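Local coordinates for hypothetical protein PH0156 (Pyrococcus horikoshii, PDB 2P62) that is of unknown function but belongs to a family of the Toprim-like clan, whose better-known members are magnesium-dependent nucleic-acid enzymes such as primases and topoisomerases, at residues Arg28-Leu33 and Pro50-Lys55. Residues are numbered along the deposited sequence; the frame is centred on the assembly and turned at random.
Sequences REAKKL and PLVLEK
Glu-29 lays its side chain across Leu-51 at about a right angle, and CD1 of the leucine comes 3.5 Å from the carboxylate carbon CD. The glutamate's CG stands anti to its backbone N (chi1 -178°), and the extended chain brings first CG and then the carboxylate over that methyl; the residue as a whole is exposed, which suits a charged glutamate at this edge. On the same face, CD2 of Leu-53 lies 3.9 Å from CA of Glu-29, and the two buried leucines turn their branched ends to helix 11-23. Arg-28 bends away from its strand partner Glu-54 and forms a salt bridge with Glu-22 of that helix. Ala-30 is small enough to bring CB within 3.6 Å of CB of Val-52, on which Phe-37 also packs. Between these two layers of side chains, the backbones of Arg-28 and Glu-54 are joined by Arg-28 N to Glu-54 O (2.8 Å) and Glu-54 N to Arg-28 O (2.6 Å). Ala-30 N adds a nearly straight bond to Val-52 O (167°). One hydrogen-bonded pair, one non-hydrogen-bonded pair (Glu-29 with Leu-53) and a further bond from the loop are typical of a short antiparallel edge strand, here closing the mixed sheet of an alpha/beta domain consistent with a Toprim-like fold.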
loop_
_atom_site.group_PDB
_atom_site.type_symbol
_atom_site.label_atom_id
_atom_site.label_comp_id
_atom_site.label_asym_id
_atom_site.label_seq_id
_atom_site.Cartn_x
_atom_site.Cartn_y
_atom_site.Cartn_z
ATOM N N ARG A 28 0.021 -21.623 -7.358
ATOM C CA ARG A 28 1.034 -20.741 -7.933
ATOM C C ARG A 28 0.405 -19.663 -8.822
ATOM O O ARG A 28 -0.622 -19.892 -9.458
ATOM C CB ARG A 28 2.036 -21.563 -8.747
ATOM C CG ARG A 28 3.290 -20.793 -9.140
ATOM C CD ARG A 28 3.968 -20.174 -7.910
ATOM N NE ARG A 28 3.655 -18.753 -7.725
ATOM C CZ ARG A 28 3.657 -18.139 -6.545
ATOM N NH1 ARG A 28 3.944 -18.822 -5.440
ATOM N NH2 ARG A 28 3.394 -16.839 -6.470
ATOM N N GLU A 29 1.018 -18.485 -8.866
ATOM C CA GLU A 29 0.491 -17.398 -9.690
ATOM C C GLU A 29 0.701 -17.659 -11.183
ATOM O O GLU A 29 1.771 -18.100 -11.596
ATOM C CB GLU A 29 1.147 -16.070 -9.299
ATOM C CG GLU A 29 0.619 -14.865 -10.074
ATOM C CD GLU A 29 0.957 -13.548 -9.402
ATOM O OE1 GLU A 29 0.631 -12.484 -9.974
ATOM O OE2 GLU A 29 1.543 -13.579 -8.296
ATOM N N ALA A 30 -0.328 -17.384 -11.981
ATOM C CA ALA A 30 -0.280 -17.584 -13.430
ATOM C C ALA A 30 1.012 -17.055 -14.038
ATOM O O ALA A 30 1.551 -16.046 -13.586
ATOM C CB ALA A 30 -1.470 -16.909 -14.087
ATOM N N LYS A 31 1.495 -17.739 -15.071
ATOM C CA LYS A 31 2.734 -17.364 -15.752
ATOM C C LYS A 31 2.722 -15.915 -16.244
ATOM O O LYS A 31 1.792 -15.154 -15.959
ATOM C CB LYS A 31 2.976 -18.291 -16.949
ATOM C CG LYS A 31 2.989 -19.779 -16.624
ATOM C CD LYS A 31 3.160 -20.603 -17.894
ATOM C CE LYS A 31 3.141 -22.098 -17.611
ATOM N NZ LYS A 31 3.235 -22.887 -18.871
ATOM N N LYS A 32 3.771 -15.543 -16.979
ATOM C CA LYS A 32 3.878 -14.202 -17.548
ATOM C C LYS A 32 2.578 -13.978 -18.313
ATOM O O LYS A 32 2.116 -12.847 -18.478
ATOM C CB LYS A 32 5.061 -14.119 -18.524
ATOM C CG LYS A 32 6.441 -14.232 -17.887
ATOM C CD LYS A 32 6.791 -12.980 -17.095
ATOM C CE LYS A 32 8.190 -13.066 -16.499
ATOM N NZ LYS A 32 8.330 -14.210 -15.555
ATOM N N LEU A 33 2.000 -15.087 -18.772
ATOM C CA LEU A 33 0.751 -15.082 -19.521
ATOM C C LEU A 33 -0.271 -14.181 -18.846
ATOM O O LEU A 33 -0.727 -14.461 -17.738
ATOM C CB LEU A 33 0.194 -16.507 -19.627
ATOM C CG LEU A 33 -1.136 -16.713 -20.360
ATOM C CD1 LEU A 33 -1.010 -16.281 -21.817
ATOM C CD2 LEU A 33 -1.536 -18.179 -20.269
ATOM N N PRO A 50 -6.719 -9.026 -12.635
ATOM C CA PRO A 50 -7.003 -9.912 -11.506
ATOM C C PRO A 50 -5.874 -10.888 -11.212
ATOM O O PRO A 50 -5.105 -11.258 -12.095
ATOM C CB PRO A 50 -8.286 -10.616 -11.934
ATOM C CG PRO A 50 -8.138 -10.707 -13.406
ATOM C CD PRO A 50 -7.577 -9.349 -13.788
ATOM N N LEU A 51 -5.773 -11.293 -9.955
ATOM C CA LEU A 51 -4.752 -12.241 -9.560
ATOM C C LEU A 51 -5.227 -13.644 -9.940
ATOM O O LEU A 51 -6.346 -14.046 -9.608
ATOM C CB LEU A 51 -4.519 -12.137 -8.058
ATOM C CG LEU A 51 -3.566 -13.133 -7.416
ATOM C CD1 LEU A 51 -2.140 -12.947 -7.931
ATOM C CD2 LEU A 51 -3.639 -12.935 -5.908
ATOM N N VAL A 52 -4.378 -14.374 -10.657
ATOM C CA VAL A 52 -4.702 -15.731 -11.084
ATOM C C VAL A 52 -3.764 -16.743 -10.437
ATOM O O VAL A 52 -2.563 -16.750 -10.699
ATOM C CB VAL A 52 -4.603 -15.886 -12.614
ATOM C CG1 VAL A 52 -4.997 -17.306 -13.019
ATOM C CG2 VAL A 52 -5.505 -14.887 -13.299
ATOM N N LEU A 53 -4.327 -17.592 -9.586
ATOM C CA LEU A 53 -3.560 -18.618 -8.902
ATOM C C LEU A 53 -3.981 -19.961 -9.483
ATOM O O LEU A 53 -5.173 -20.205 -9.686
ATOM C CB LEU A 53 -3.849 -18.585 -7.398
ATOM C CG LEU A 53 -3.635 -17.259 -6.669
ATOM C CD1 LEU A 53 -3.797 -17.484 -5.165
ATOM C CD2 LEU A 53 -2.239 -16.700 -6.973
ATOM N N GLU A 54 -3.008 -20.829 -9.752
ATOM C CA GLU A 54 -3.308 -22.138 -10.326
ATOM C C GLU A 54 -2.599 -23.312 -9.664
ATOM O O GLU A 54 -1.518 -23.160 -9.097
ATOM C CB GLU A 54 -2.970 -22.141 -11.818
ATOM C CG GLU A 54 -3.770 -21.145 -12.626
ATOM C CD GLU A 54 -3.391 -21.146 -14.094
ATOM O OE1 GLU A 54 -4.041 -20.423 -14.875
ATOM O OE2 GLU A 54 -2.446 -21.870 -14.463
ATOM N N LYS A 55 -3.231 -24.482 -9.756
ATOM C CA LYS A 55 -2.709 -25.733 -9.215
ATOM C C LYS A 55 -3.518 -26.883 -9.805
ATOM O O LYS A 55 -4.750 -26.865 -9.783
ATOM C CB LYS A 55 -2.821 -25.757 -7.696
ATOM C CG LYS A 55 -2.289 -27.022 -7.047
ATOM C CD LYS A 55 -2.531 -26.964 -5.550
ATOM C CE LYS A 55 -2.200 -28.275 -4.869
ATOM N NZ LYS A 55 -0.816 -28.689 -5.168
#